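Local structure of phenol hydroxylase component phL (Pseudomonas stutzeri, 3U52) at residues W70-Y84 / T145-D159. The protein probably serves as the beta-type subunit of the hydroxylase of a multicomponent phenol hydroxylase, packing against partner chains in the oxygenase assembly. Residues are numbered along the deposited sequence; the frame is centred on the assembly and turned at random.
Sequences WCAVSDPRQFYYGAY and TATTVSQMHIYTGMD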
loop_
_atom_site.group_PDB
_atom_site.type_symbol
_atom_site.label_atom_id
_atom_site.label_comp_id
_atom_site.label_asym_id
_atom_site.label_seq_id
_atom_site.Cartn_x
_atom_site.Cartn_y
_atom_site.Cartn_z
ATOM N N TRP D 70 -19.524 2.690 29.403
ATOM C CA TRP D 70 -18.043 2.782 29.442
ATOM C C TRP D 70 -17.373 3.330 28.152
ATOM O O TRP D 70 -16.237 3.812 28.191
ATOM C CB TRP D 70 -17.402 1.458 29.850
ATOM C CG TRP D 70 -17.223 1.302 31.327
ATOM C CD1 TRP D 70 -17.925 0.460 32.159
ATOM C CD2 TRP D 70 -16.276 2.001 32.165
ATOM N NE1 TRP D 70 -17.472 0.599 33.459
ATOM C CE2 TRP D 70 -16.467 1.532 33.492
ATOM C CE3 TRP D 70 -15.309 2.997 31.925
ATOM C CZ2 TRP D 70 -15.719 2.016 34.578
ATOM C CZ3 TRP D 70 -14.551 3.469 32.994
ATOM C CH2 TRP D 70 -14.775 2.980 34.321
ATOM N N CYS D 71 -18.062 3.205 27.010
ATOM C CA CYS D 71 -17.683 3.905 25.755
ATOM C C CYS D 71 -17.792 5.434 25.780
ATOM O O CYS D 71 -17.404 6.079 24.811
ATOM C CB CYS D 71 -18.507 3.405 24.584
ATOM S SG CYS D 71 -18.245 1.697 24.349
ATOM N N ALA D 72 -18.330 6.014 26.858
ATOM C CA ALA D 72 -18.122 7.434 27.123
ATOM C C ALA D 72 -16.615 7.745 27.217
ATOM O O ALA D 72 -16.180 8.873 26.930
ATOM C CB ALA D 72 -18.793 7.845 28.435
ATOM N N VAL D 73 -15.820 6.780 27.662
ATOM C CA VAL D 73 -14.377 6.997 27.726
ATOM C C VAL D 73 -13.816 6.647 26.356
ATOM O O VAL D 73 -13.893 5.491 25.934
ATOM C CB VAL D 73 -13.702 6.169 28.843
ATOM C CG1 VAL D 73 -12.192 6.195 28.693
ATOM C CG2 VAL D 73 -14.112 6.685 30.232
ATOM N N SER D 74 -13.311 7.656 25.650
ATOM C CA SER D 74 -12.790 7.497 24.292
ATOM C C SER D 74 -11.429 8.176 24.201
ATOM O O SER D 74 -11.102 9.031 25.017
ATOM C CB SER D 74 -13.723 8.125 23.258
ATOM O OG SER D 74 -14.998 7.484 23.297
ATOM N N ASP D 75 -10.663 7.813 23.184
ATOM C CA ASP D 75 -9.276 8.242 23.064
ATOM C C ASP D 75 -9.234 9.490 22.159
ATOM O O ASP D 75 -9.636 9.413 20.995
ATOM C CB ASP D 75 -8.435 7.109 22.465
ATOM C CG ASP D 75 -6.937 7.441 22.418
ATOM O OD1 ASP D 75 -6.551 8.542 22.833
ATOM O OD2 ASP D 75 -6.137 6.619 21.956
ATOM N N PRO D 76 -8.774 10.641 22.701
ATOM C CA PRO D 76 -8.549 11.855 21.902
ATOM C C PRO D 76 -7.543 11.674 20.749
ATOM O O PRO D 76 -7.672 12.361 19.736
ATOM C CB PRO D 76 -8.016 12.890 22.927
ATOM C CG PRO D 76 -8.326 12.314 24.287
ATOM C CD PRO D 76 -8.449 10.816 24.127
ATOM N N ARG D 77 -6.548 10.796 20.904
ATOM C CA ARG D 77 -5.570 10.475 19.859
ATOM C C ARG D 77 -6.178 9.579 18.740
ATOM O O ARG D 77 -5.601 9.443 17.668
ATOM C CB ARG D 77 -4.352 9.768 20.489
ATOM C CG ARG D 77 -3.642 10.513 21.625
ATOM C CD ARG D 77 -2.792 9.505 22.430
ATOM N NE ARG D 77 -3.556 8.315 22.838
ATOM C CZ ARG D 77 -3.023 7.190 23.329
ATOM N NH1 ARG D 77 -1.739 7.123 23.573
ATOM N NH2 ARG D 77 -3.795 6.146 23.622
ATOM N N GLN D 78 -7.329 8.956 19.012
ATOM C CA GLN D 78 -7.984 8.019 18.059
ATOM C C GLN D 78 -7.089 6.839 17.619
ATOM O O GLN D 78 -7.065 6.439 16.451
ATOM C CB GLN D 78 -8.519 8.798 16.868
ATOM C CG GLN D 78 -9.311 10.014 17.323
ATOM C CD GLN D 78 -10.748 9.732 17.535
ATOM O OE1 GLN D 78 -11.225 9.655 18.702
ATOM N NE2 GLN D 78 -11.486 9.584 16.435
ATOM N N PHE D 79 -6.347 6.284 18.568
ATOM C CA PHE D 79 -5.466 5.186 18.292
ATOM C C PHE D 79 -6.263 3.869 18.188
ATOM O O PHE D 79 -6.744 3.344 19.171
ATOM C CB PHE D 79 -4.407 5.054 19.395
ATOM C CG PHE D 79 -3.225 5.976 19.267
ATOM C CD1 PHE D 79 -2.186 5.893 20.203
ATOM C CD2 PHE D 79 -3.114 6.920 18.253
ATOM C CE1 PHE D 79 -1.065 6.753 20.112
ATOM C CE2 PHE D 79 -2.000 7.785 18.169
ATOM C CZ PHE D 79 -0.966 7.690 19.069
ATOM N N TYR D 80 -6.372 3.342 16.978
ATOM C CA TYR D 80 -6.602 1.911 16.774
ATOM C C TYR D 80 -5.217 1.380 16.529
ATOM O O TYR D 80 -4.248 2.180 16.503
ATOM C CB TYR D 80 -7.593 1.645 15.635
ATOM C CG TYR D 80 -7.179 2.274 14.330
ATOM C CD1 TYR D 80 -6.560 1.520 13.356
ATOM C CD2 TYR D 80 -7.400 3.608 14.081
ATOM C CE1 TYR D 80 -6.134 2.082 12.168
ATOM C CE2 TYR D 80 -6.998 4.174 12.891
ATOM C CZ TYR D 80 -6.353 3.397 11.941
ATOM O OH TYR D 80 -5.927 3.940 10.738
ATOM N N TYR D 81 -5.075 0.064 16.330
ATOM C CA TYR D 81 -3.753 -0.553 16.287
ATOM C C TYR D 81 -2.813 0.105 15.259
ATOM O O TYR D 81 -1.675 0.410 15.574
ATOM C CB TYR D 81 -3.841 -2.052 15.997
ATOM C CG TYR D 81 -2.513 -2.724 15.930
ATOM C CD1 TYR D 81 -1.942 -3.304 17.068
ATOM C CD2 TYR D 81 -1.811 -2.809 14.727
ATOM C CE1 TYR D 81 -0.733 -3.955 17.007
ATOM C CE2 TYR D 81 -0.573 -3.485 14.662
ATOM C CZ TYR D 81 -0.059 -4.042 15.808
ATOM O OH TYR D 81 1.118 -4.713 15.751
ATOM N N GLY D 82 -3.283 0.285 14.020
ATOM C CA GLY D 82 -2.394 0.818 12.993
ATOM C C GLY D 82 -1.952 2.250 13.282
ATOM O O GLY D 82 -0.819 2.593 12.960
ATOM N N ALA D 83 -2.791 3.071 13.907
ATOM C CA ALA D 83 -2.410 4.482 14.230
ATOM C C ALA D 83 -1.388 4.496 15.358
ATOM O O ALA D 83 -0.405 5.258 15.372
ATOM C CB ALA D 83 -3.604 5.283 14.597
ATOM N N TYR D 84 -1.582 3.574 16.281
ATOM C CA TYR D 84 -0.638 3.409 17.377
ATOM C C TYR D 84 0.744 2.989 16.893
ATOM O O TYR D 84 1.755 3.639 17.242
ATOM C CB TYR D 84 -1.246 2.482 18.487
ATOM C CG TYR D 84 -0.192 1.936 19.444
ATOM C CD1 TYR D 84 0.318 2.729 20.446
ATOM C CD2 TYR D 84 0.297 0.642 19.303
ATOM C CE1 TYR D 84 1.301 2.240 21.337
ATOM C CE2 TYR D 84 1.299 0.138 20.176
ATOM C CZ TYR D 84 1.774 0.959 21.194
ATOM O OH TYR D 84 2.765 0.510 22.076
ATOM N N THR D 145 -14.005 -3.694 30.507
ATOM C CA THR D 145 -14.949 -4.313 29.560
ATOM C C THR D 145 -14.970 -3.608 28.164
ATOM O O THR D 145 -15.053 -4.269 27.138
ATOM C CB THR D 145 -16.390 -4.457 30.153
ATOM O OG1 THR D 145 -16.801 -3.195 30.679
ATOM C CG2 THR D 145 -16.405 -5.479 31.276
ATOM N N ALA D 146 -14.877 -2.291 28.134
ATOM C CA ALA D 146 -15.011 -1.553 26.877
ATOM C C ALA D 146 -13.707 -1.642 26.082
ATOM O O ALA D 146 -12.612 -1.479 26.635
ATOM C CB ALA D 146 -15.347 -0.122 27.182
ATOM N N THR D 147 -13.815 -1.919 24.789
ATOM C CA THR D 147 -12.630 -1.931 23.881
ATOM C C THR D 147 -11.875 -0.611 23.885
ATOM O O THR D 147 -10.669 -0.628 23.866
ATOM C CB THR D 147 -12.992 -2.369 22.443
ATOM O OG1 THR D 147 -13.406 -3.725 22.521
ATOM C CG2 THR D 147 -11.774 -2.279 21.498
ATOM N N THR D 148 -12.588 0.511 23.983
ATOM C CA THR D 148 -11.970 1.846 24.011
ATOM C C THR D 148 -11.066 1.963 25.225
ATOM O O THR D 148 -10.017 2.593 25.159
ATOM C CB THR D 148 -13.006 3.014 24.059
ATOM O OG1 THR D 148 -13.913 2.816 25.156
ATOM C CG2 THR D 148 -13.825 3.135 22.773
ATOM N N VAL D 149 -11.470 1.347 26.341
ATOM C CA VAL D 149 -10.666 1.420 27.570
ATOM C C VAL D 149 -9.561 0.374 27.577
ATOM O O VAL D 149 -8.415 0.703 27.844
ATOM C CB VAL D 149 -11.579 1.272 28.806
ATOM C CG1 VAL D 149 -10.740 1.210 30.092
ATOM C CG2 VAL D 149 -12.624 2.430 28.818
ATOM N N SER D 150 -9.870 -0.885 27.259
ATOM C CA SER D 150 -8.805 -1.904 27.295
ATOM C C SER D 150 -7.682 -1.661 26.238
ATOM O O SER D 150 -6.492 -1.905 26.500
ATOM C CB SER D 150 -9.402 -3.307 27.167
ATOM O OG SER D 150 -10.095 -3.398 25.907
ATOM N N GLN D 151 -8.037 -1.148 25.051
ATOM C CA GLN D 151 -6.959 -0.914 24.081
ATOM C C GLN D 151 -6.020 0.186 24.572
ATOM O O GLN D 151 -4.850 0.103 24.366
ATOM C CB GLN D 151 -7.473 -0.680 22.661
ATOM C CG GLN D 151 -7.978 0.696 22.377
ATOM C CD GLN D 151 -8.411 0.857 20.895
ATOM O OE1 GLN D 151 -9.443 1.476 20.595
ATOM N NE2 GLN D 151 -7.610 0.334 19.997
ATOM N N MET D 152 -6.525 1.208 25.250
ATOM C CA MET D 152 -5.623 2.292 25.706
ATOM C C MET D 152 -4.661 1.764 26.736
ATOM O O MET D 152 -3.522 2.186 26.832
ATOM C CB MET D 152 -6.452 3.430 26.296
ATOM C CG MET D 152 -7.274 4.209 25.248
ATOM S SD MET D 152 -7.917 5.777 25.959
ATOM C CE MET D 152 -9.083 5.285 27.215
ATOM N N HIS D 153 -5.112 0.797 27.527
ATOM C CA HIS D 153 -4.209 0.149 28.495
ATOM C C HIS D 153 -3.177 -0.857 27.939
ATOM O O HIS D 153 -2.045 -0.885 28.414
ATOM C CB HIS D 153 -5.036 -0.436 29.657
ATOM C CG HIS D 153 -5.676 0.621 30.475
ATOM N ND1 HIS D 153 -6.915 1.137 30.179
ATOM C CD2 HIS D 153 -5.236 1.291 31.568
ATOM C CE1 HIS D 153 -7.218 2.077 31.056
ATOM N NE2 HIS D 153 -6.224 2.184 31.914
ATOM N N ILE D 154 -3.522 -1.651 26.921
ATOM C CA ILE D 154 -2.497 -2.490 26.325
ATOM C C ILE D 154 -1.433 -1.618 25.603
ATOM O O ILE D 154 -0.249 -1.907 25.702
ATOM C CB ILE D 154 -3.027 -3.623 25.386
ATOM C CG1 ILE D 154 -1.889 -4.593 25.042
ATOM C CG2 ILE D 154 -3.563 -3.059 24.062
ATOM C CD1 ILE D 154 -1.830 -5.867 25.822
ATOM N N TYR D 155 -1.855 -0.567 24.897
ATOM C CA TYR D 155 -0.893 0.339 24.223
ATOM C C TYR D 155 0.069 0.959 25.257
ATOM O O TYR D 155 1.287 0.944 25.087
ATOM C CB TYR D 155 -1.644 1.459 23.471
ATOM C CG TYR D 155 -2.520 0.956 22.331
ATOM C CD1 TYR D 155 -3.612 1.686 21.889
ATOM C CD2 TYR D 155 -2.222 -0.261 21.671
ATOM C CE1 TYR D 155 -4.428 1.205 20.842
ATOM C CE2 TYR D 155 -3.027 -0.735 20.625
ATOM C CZ TYR D 155 -4.109 0.031 20.230
ATOM O OH TYR D 155 -4.961 -0.410 19.264
ATOM N N THR D 156 -0.480 1.461 26.345
ATOM C CA THR D 156 0.366 2.085 27.369
ATOM C C THR D 156 1.291 1.054 28.076
ATOM O O THR D 156 2.462 1.358 28.345
ATOM C CB THR D 156 -0.452 3.047 28.308
ATOM O OG1 THR D 156 0.413 4.107 28.789
ATOM C CG2 THR D 156 -1.021 2.329 29.460
ATOM N N GLY D 157 0.797 -0.155 28.336
ATOM C CA GLY D 157 1.640 -1.208 28.944
ATOM C C GLY D 157 2.790 -1.622 28.039
ATOM O O GLY D 157 3.908 -1.872 28.506
ATOM N N MET D 158 2.529 -1.702 26.737
ATOM C CA MET D 158 3.597 -1.981 25.789
ATOM C C MET D 158 4.606 -0.815 25.684
ATOM O O MET D 158 5.800 -1.058 25.626
ATOM C CB MET D 158 3.026 -2.417 24.421
ATOM C CG MET D 158 2.244 -3.787 24.453
ATOM S SD MET D 158 2.910 -5.043 25.625
ATOM C CE MET D 158 1.727 -4.970 27.038
ATOM N N ASP D 159 4.135 0.425 25.737
ATOM C CA ASP D 159 5.015 1.613 25.825
ATOM C C ASP D 159 5.916 1.530 27.064
ATOM O O ASP D 159 7.081 1.857 26.992
ATOM C CB ASP D 159 4.166 2.860 25.988
ATOM C CG ASP D 159 3.339 3.197 24.744
ATOM O OD1 ASP D 159 3.665 2.695 23.650
ATOM O OD2 ASP D 159 2.349 3.960 24.876
HETATM O O HOH W 1 -2.741 4.360 25.325
HETATM O O HOH W 2 -0.225 4.772 24.799
#
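Tyr84 lays its ring over one face of Tyr155 in an offset stack, centroids 4.3 Å apart and planes 12° from parallel. The stack joins the start of helix 81-105 to helix 147-175 in the all-helical fold of the methane/phenol/alkene hydroxylase family, and the loop that leads into Tyr80, the N-cap, runs alongside helix 147-175. Because Tyr84 places CG anti to its own N (chi1 163°), its ring lies flat on the neighbour and OH reaches Asp159. Tyr84 OH donates to Asp159 OD1 over 2.8 Å, coming from above the carboxylate plane. The same OD1 forms a salt bridge with Arg88, and Tyr84 OH also bonds to an aromatic side chain on the chain of another protein in the assembly. With a leucine in its place, which has neither ring nor hydroxyl, the Tyr155 face would probably lose its stacking partner and Asp159 OD1 would be left with Arg88 but no phenol donor. Across the middle, Arg77 and Asp75 form a two-pronged salt bridge, Arg77 NE to Asp75 OD1 at 3.0 Å and Arg77 NH2 to Asp75 OD2 at 2.9 Å, while NH1 pairs with Glu259. Two waters extend this guanidinium to the helix, one from NH2 to Met152 O, the other from NH1 to Asp159 OD2. The Met152 side chain runs antiparallel to that of Asp75, SD 3.8 Å from Asp75 CB, and its CE meets Val73 CG1 at 3.6 Å. Val149 CG2 touches that same valine branch, and Trp70 CB rests on Ala146 CB. At this end Thr148 OG1 donates to Val73 O over 2.8 Å, almost collinear with the carbonyl bond (175°).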